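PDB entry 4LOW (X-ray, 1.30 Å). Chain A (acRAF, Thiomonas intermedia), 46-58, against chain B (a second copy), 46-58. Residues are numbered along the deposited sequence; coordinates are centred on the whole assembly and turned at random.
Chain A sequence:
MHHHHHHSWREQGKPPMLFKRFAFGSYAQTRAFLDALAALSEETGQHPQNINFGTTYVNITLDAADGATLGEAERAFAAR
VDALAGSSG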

# COMPACT_ATOMS: atom_id res chain seq x y z
N GLN A 46 -6.70 11.50 -8.89
CA GLN A 46 -5.44 11.86 -8.24
C GLN A 46 -4.99 10.65 -7.48
O GLN A 46 -5.76 10.05 -6.74
N HIS A 47 -3.74 10.29 -7.68
CA HIS A 47 -3.17 9.11 -7.07
C HIS A 47 -1.93 9.48 -6.27
O HIS A 47 -0.99 10.05 -6.83
N PRO A 48 -1.84 9.06 -4.99
CA PRO A 48 -0.59 9.28 -4.26
C PRO A 48 0.63 8.73 -5.02
O PRO A 48 0.52 7.74 -5.76
N GLN A 49 1.79 9.32 -4.76
CA GLN A 49 3.06 8.82 -5.28
C GLN A 49 3.25 7.38 -4.75
O GLN A 49 3.65 6.48 -5.51
N ASN A 50 2.93 7.16 -3.47
CA ASN A 50 3.09 5.83 -2.92
C ASN A 50 2.23 5.67 -1.69
O ASN A 50 2.03 6.63 -0.95
N ILE A 51 1.67 4.47 -1.50
CA ILE A 51 0.89 4.08 -0.32
C ILE A 51 1.61 2.86 0.22
O ILE A 51 1.85 1.90 -0.50
N ASN A 52 1.96 2.88 1.50
CA ASN A 52 2.82 1.90 2.12
C ASN A 52 2.18 1.42 3.39
O ASN A 52 2.05 2.25 4.30
N PHE A 53 1.76 0.15 3.48
CA PHE A 53 0.95 -0.25 4.60
C PHE A 53 1.28 -1.57 5.17
O PHE A 53 1.87 -2.43 4.53
N GLY A 54 0.81 -1.75 6.40
CA GLY A 54 0.82 -3.01 7.12
C GLY A 54 -0.59 -3.31 7.59
O GLY A 54 -1.57 -2.84 7.01
N THR A 55 -0.72 -4.14 8.63
CA THR A 55 -2.09 -4.47 9.09
C THR A 55 -2.74 -3.37 9.89
O THR A 55 -3.97 -3.32 9.97
N THR A 56 -1.95 -2.48 10.50
CA THR A 56 -2.47 -1.47 11.44
C THR A 56 -2.02 -0.07 11.11
O THR A 56 -2.25 0.86 11.89
N TYR A 57 -1.46 0.17 9.91
CA TYR A 57 -1.00 1.50 9.59
C TYR A 57 -0.89 1.68 8.09
O TYR A 57 -0.72 0.68 7.35
N VAL A 58 -0.95 2.93 7.66
CA VAL A 58 -0.85 3.27 6.25
C VAL A 58 -0.06 4.56 6.15
O VAL A 58 -0.41 5.56 6.79
N GLN B 46 -2.88 -14.74 6.51
CA GLN B 46 -1.46 -14.51 6.25
C GLN B 46 -1.30 -13.16 5.61
O GLN B 46 -1.82 -12.93 4.52
N HIS B 47 -0.63 -12.24 6.30
CA HIS B 47 -0.45 -10.87 5.81
C HIS B 47 1.04 -10.60 5.54
O HIS B 47 1.85 -10.79 6.45
N PRO B 48 1.44 -10.12 4.31
CA PRO B 48 2.84 -9.73 4.10
C PRO B 48 3.22 -8.77 5.20
O PRO B 48 2.35 -8.05 5.72
N GLN B 49 4.50 -8.67 5.51
CA GLN B 49 4.94 -7.72 6.51
C GLN B 49 4.78 -6.31 5.95
O GLN B 49 4.47 -5.40 6.70
N ASN B 50 4.96 -6.13 4.63
CA ASN B 50 4.81 -4.83 4.02
C ASN B 50 4.29 -4.96 2.64
O ASN B 50 4.73 -5.86 1.90
N ILE B 51 3.43 -4.00 2.25
CA ILE B 51 2.98 -3.81 0.88
C ILE B 51 3.09 -2.34 0.59
O ILE B 51 2.61 -1.53 1.38
N ASN B 52 3.73 -1.96 -0.51
CA ASN B 52 3.68 -0.54 -0.87
C ASN B 52 3.52 -0.46 -2.37
O ASN B 52 4.03 -1.35 -3.10
N PHE B 53 2.78 0.54 -2.85
CA PHE B 53 2.42 0.57 -4.24
C PHE B 53 2.22 1.96 -4.77
O PHE B 53 1.97 2.92 -4.03
N GLY B 54 2.39 2.03 -6.09
CA GLY B 54 2.12 3.21 -6.88
C GLY B 54 1.12 2.88 -7.96
O GLY B 54 0.45 1.84 -7.89
N THR B 55 1.02 3.71 -8.98
CA THR B 55 -0.01 3.45 -10.00
C THR B 55 0.28 2.20 -10.82
O THR B 55 -0.66 1.56 -11.27
N THR B 56 1.56 1.80 -10.95
CA THR B 56 1.91 0.68 -11.83
C THR B 56 2.82 -0.38 -11.17
O THR B 56 3.43 -1.17 -11.88
N TYR B 57 2.91 -0.43 -9.85
CA TYR B 57 3.76 -1.42 -9.22
C TYR B 57 3.25 -1.69 -7.81
O TYR B 57 2.58 -0.85 -7.20
N VAL B 58 3.59 -2.88 -7.33
CA VAL B 58 3.31 -3.31 -5.96
C VAL B 58 4.55 -4.01 -5.45
O VAL B 58 4.97 -5.03 -6.02

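The two copies pair through their strands around Asn52(A) and Asn52(B), which run antiparallel; the CA atoms of these two residues lie 4.0 Å apart. Phe53 and Ile51 of both chains project from one face of this sheet and account for the largest covered areas, Phe53(A) and Phe53(B) losing 89 and 87 Å² to the opposing stretch. Backbone hydrogen bonds fix the register that brings them together: Ile51(A) N donates to Phe53(B) O at 3.0 Å and Phe53(B) N to Ile51(A) O at 2.9 Å, and the symmetry-like pair joins Phe53(A) N to Ile51(B) O at 2.8 Å and Ile51(B) N to Phe53(A) O at 3.2 Å.

Both phenylalanines adopt the p rotamer (chi1 67°), which lays each ring across the partner strand and over the isoleucine bridged to it. Ile51(B) CB sits 3.9 Å from the ring centroid of Phe53(A), and Ile51(A) CB 4.0 Å from that of Phe53(B), both over a ring face in CH-pi geometry. The isoleucines, each with chi1 m and chi2 t, extend the apolar contact: Ile51(A) CD1 reaches Phe53(B) CZ at 3.5 Å, while Ile51(B) CG2 meets Phe53(A) CE1 at 3.6 Å. The two rings also touch one another, Phe53(A) CE1 lying 3.7 Å from Phe53(B) CE2, near the plane of the Phe53(B) ring at its edge. The result is a continuous hydrophobic patch of four side chains.

The asparagines on the other face are polar and less symmetric. Asn52(A) is t and its OD1 accepts from Asn50(B) ND2 at 2.7 Å. Asn52(B) is p; its OD1 accepts from Asn50(A) ND2 at 3.1 Å, and its ND2 donates to Asn50(B) OD1 within its own strand at 3.0 Å. Both Asn50 side chains are t. Asn50(A) ND2 spends its second hydrogen on Tyr57(B) OH, 3.0 Å away, whereas on the other side water 6 links Asn50(B) ND2 (3.0 Å), Tyr57(A) OH (2.6 Å) and Gln49(B) O (2.7 Å).

Waters complete the flanks. Water 1 donates to Pro48(A) O and Phe53(B) O, at 3.0 Å each, and water 4 repeats the bridge between Pro48(B) O and Phe53(A) O, at 3.2 Å each. Farther out, the CA-to-CB bonds of the p-rotamer threonines and m-rotamer histidines all point toward the other stretch, and the threonine methyls contact the histidines, Thr55(B) CG2 to His47(A) CB at 3.6 Å and Thr55(A) CG2 to His47(B) CG at 3.7 Å.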

# COMPACT_ATOMS: atom_id res chain seq x y z
CB GLN A 46 -5.59 13.05 -7.27
CG GLN A 46 -5.87 14.40 -7.93
CD GLN A 46 -6.21 15.44 -6.88
OE1 GLN A 46 -7.37 15.61 -6.50
NE2 GLN A 46 -5.19 16.07 -6.32
CB HIS A 47 -2.81 8.08 -8.16
CG HIS A 47 -4.01 7.56 -8.89
ND1 HIS A 47 -4.45 8.15 -10.05
CD2 HIS A 47 -4.84 6.55 -8.56
CE1 HIS A 47 -5.54 7.49 -10.40
NE2 HIS A 47 -5.81 6.51 -9.53
CB PRO A 48 -0.81 8.48 -2.97
CG PRO A 48 -2.32 8.57 -2.74
CD PRO A 48 -2.84 8.38 -4.16
CB GLN A 49 4.20 9.72 -4.82
CG GLN A 49 5.59 9.24 -5.25
CD GLN A 49 6.68 10.10 -4.70
OE1 GLN A 49 6.50 11.30 -4.49
NE2 GLN A 49 7.84 9.50 -4.52
CB ASN A 50 4.55 5.62 -2.48
CG ASN A 50 4.85 4.24 -1.95
OD1 ASN A 50 4.76 4.04 -0.73
ND2 ASN A 50 5.16 3.28 -2.79
CB ILE A 51 -0.56 3.77 -0.68
CG1 ILE A 51 -1.28 5.02 -1.16
CG2 ILE A 51 -1.30 3.21 0.55
CD1 ILE A 51 -2.54 4.76 -1.86
CB ASN A 52 4.17 2.62 2.34
CG ASN A 52 5.16 1.96 3.22
OD1 ASN A 52 5.18 0.75 3.34
ND2 ASN A 52 6.10 2.76 3.72
CB PHE A 53 -0.55 -0.24 4.16
CG PHE A 53 -0.94 -1.26 3.11
CD1 PHE A 53 -0.86 -0.97 1.76
CD2 PHE A 53 -1.53 -2.46 3.49
CE1 PHE A 53 -1.26 -1.91 0.81
CE2 PHE A 53 -1.98 -3.38 2.55
CZ PHE A 53 -1.82 -3.11 1.22
CB THR A 55 -2.10 -5.76 9.87
OG1 THR A 55 -1.25 -5.58 10.97
CG2 THR A 55 -1.65 -6.92 9.04
CB THR A 56 -2.13 -1.81 12.90
OG1 THR A 56 -0.71 -1.85 13.03
CG2 THR A 56 -2.74 -3.13 13.36
CB TYR A 57 0.37 1.83 10.26
CG TYR A 57 1.43 0.80 10.00
CD1 TYR A 57 2.16 0.82 8.81
CD2 TYR A 57 1.65 -0.26 10.88
CE1 TYR A 57 3.09 -0.17 8.52
CE2 TYR A 57 2.58 -1.26 10.59
CZ TYR A 57 3.28 -1.21 9.40
OH TYR A 57 4.21 -2.20 9.16
CB VAL A 58 -2.26 3.51 5.63
CG1 VAL A 58 -2.14 3.89 4.15
CG2 VAL A 58 -3.17 2.29 5.80
CB GLN B 46 -0.88 -15.63 5.37
CG GLN B 46 -0.76 -16.96 6.09
CD GLN B 46 -0.42 -18.07 5.13
OE1 GLN B 46 -1.25 -18.47 4.30
NE2 GLN B 46 0.81 -18.55 5.18
CB HIS B 47 -0.98 -9.90 6.88
CG HIS B 47 -2.46 -10.00 7.10
ND1 HIS B 47 -3.35 -9.20 6.39
CD2 HIS B 47 -3.16 -10.82 7.92
CE1 HIS B 47 -4.56 -9.56 6.81
NE2 HIS B 47 -4.50 -10.54 7.72
CB PRO B 48 2.78 -8.95 2.77
CG PRO B 48 1.68 -9.60 2.03
CD PRO B 48 0.63 -9.84 3.10
CB GLN B 49 6.40 -7.93 6.92
CG GLN B 49 6.67 -7.31 8.30
CD GLN B 49 8.12 -7.14 8.66
OE1 GLN B 49 8.77 -8.05 9.18
NE2 GLN B 49 8.65 -5.94 8.47
CB ASN B 50 6.18 -4.11 3.92
CG ASN B 50 6.03 -2.74 3.29
OD1 ASN B 50 6.36 -2.50 2.12
ND2 ASN B 50 5.46 -1.85 4.06
CB ILE B 51 1.56 -4.29 0.63
CG1 ILE B 51 1.43 -5.79 0.92
CG2 ILE B 51 1.15 -3.99 -0.84
CD1 ILE B 51 0.03 -6.26 1.05
CB ASN B 52 4.83 0.30 -0.34
CG ASN B 52 6.12 0.01 -0.98
OD1 ASN B 52 6.40 0.54 -2.07
ND2 ASN B 52 6.95 -0.78 -0.31
CB PHE B 53 1.10 -0.24 -4.45
CG PHE B 53 -0.14 0.38 -3.81
CD1 PHE B 53 -0.98 1.20 -4.54
CD2 PHE B 53 -0.51 0.04 -2.51
CE1 PHE B 53 -2.16 1.71 -3.99
CE2 PHE B 53 -1.70 0.54 -1.97
CZ PHE B 53 -2.51 1.37 -2.71
CB THR B 55 -0.19 4.66 -10.89
OG1 THR B 55 1.09 4.98 -11.39
CG2 THR B 55 -0.76 5.86 -10.14
CB THR B 56 2.52 1.20 -13.14
OG1 THR B 56 3.68 1.94 -12.77
CG2 THR B 56 1.56 2.10 -13.92
CB TYR B 57 5.24 -0.97 -9.13
CG TYR B 57 5.44 0.24 -8.24
CD1 TYR B 57 5.66 0.08 -6.87
CD2 TYR B 57 5.32 1.53 -8.73
CE1 TYR B 57 5.76 1.19 -6.03
CE2 TYR B 57 5.44 2.64 -7.90
CZ TYR B 57 5.64 2.46 -6.55
OH TYR B 57 5.75 3.52 -5.69
CB VAL B 58 2.10 -4.27 -5.83
CG1 VAL B 58 1.84 -4.59 -4.35
CG2 VAL B 58 0.86 -3.65 -6.46
O HOH W 1 -0.09 5.05 -4.70
O HOH W 2 5.93 5.90 -6.85
O HOH W 3 2.38 6.23 -8.26
O HOH W 4 0.93 -5.45 4.43
O HOH W 5 2.05 -6.20 8.64
O HOH W 6 5.24 -2.82 6.87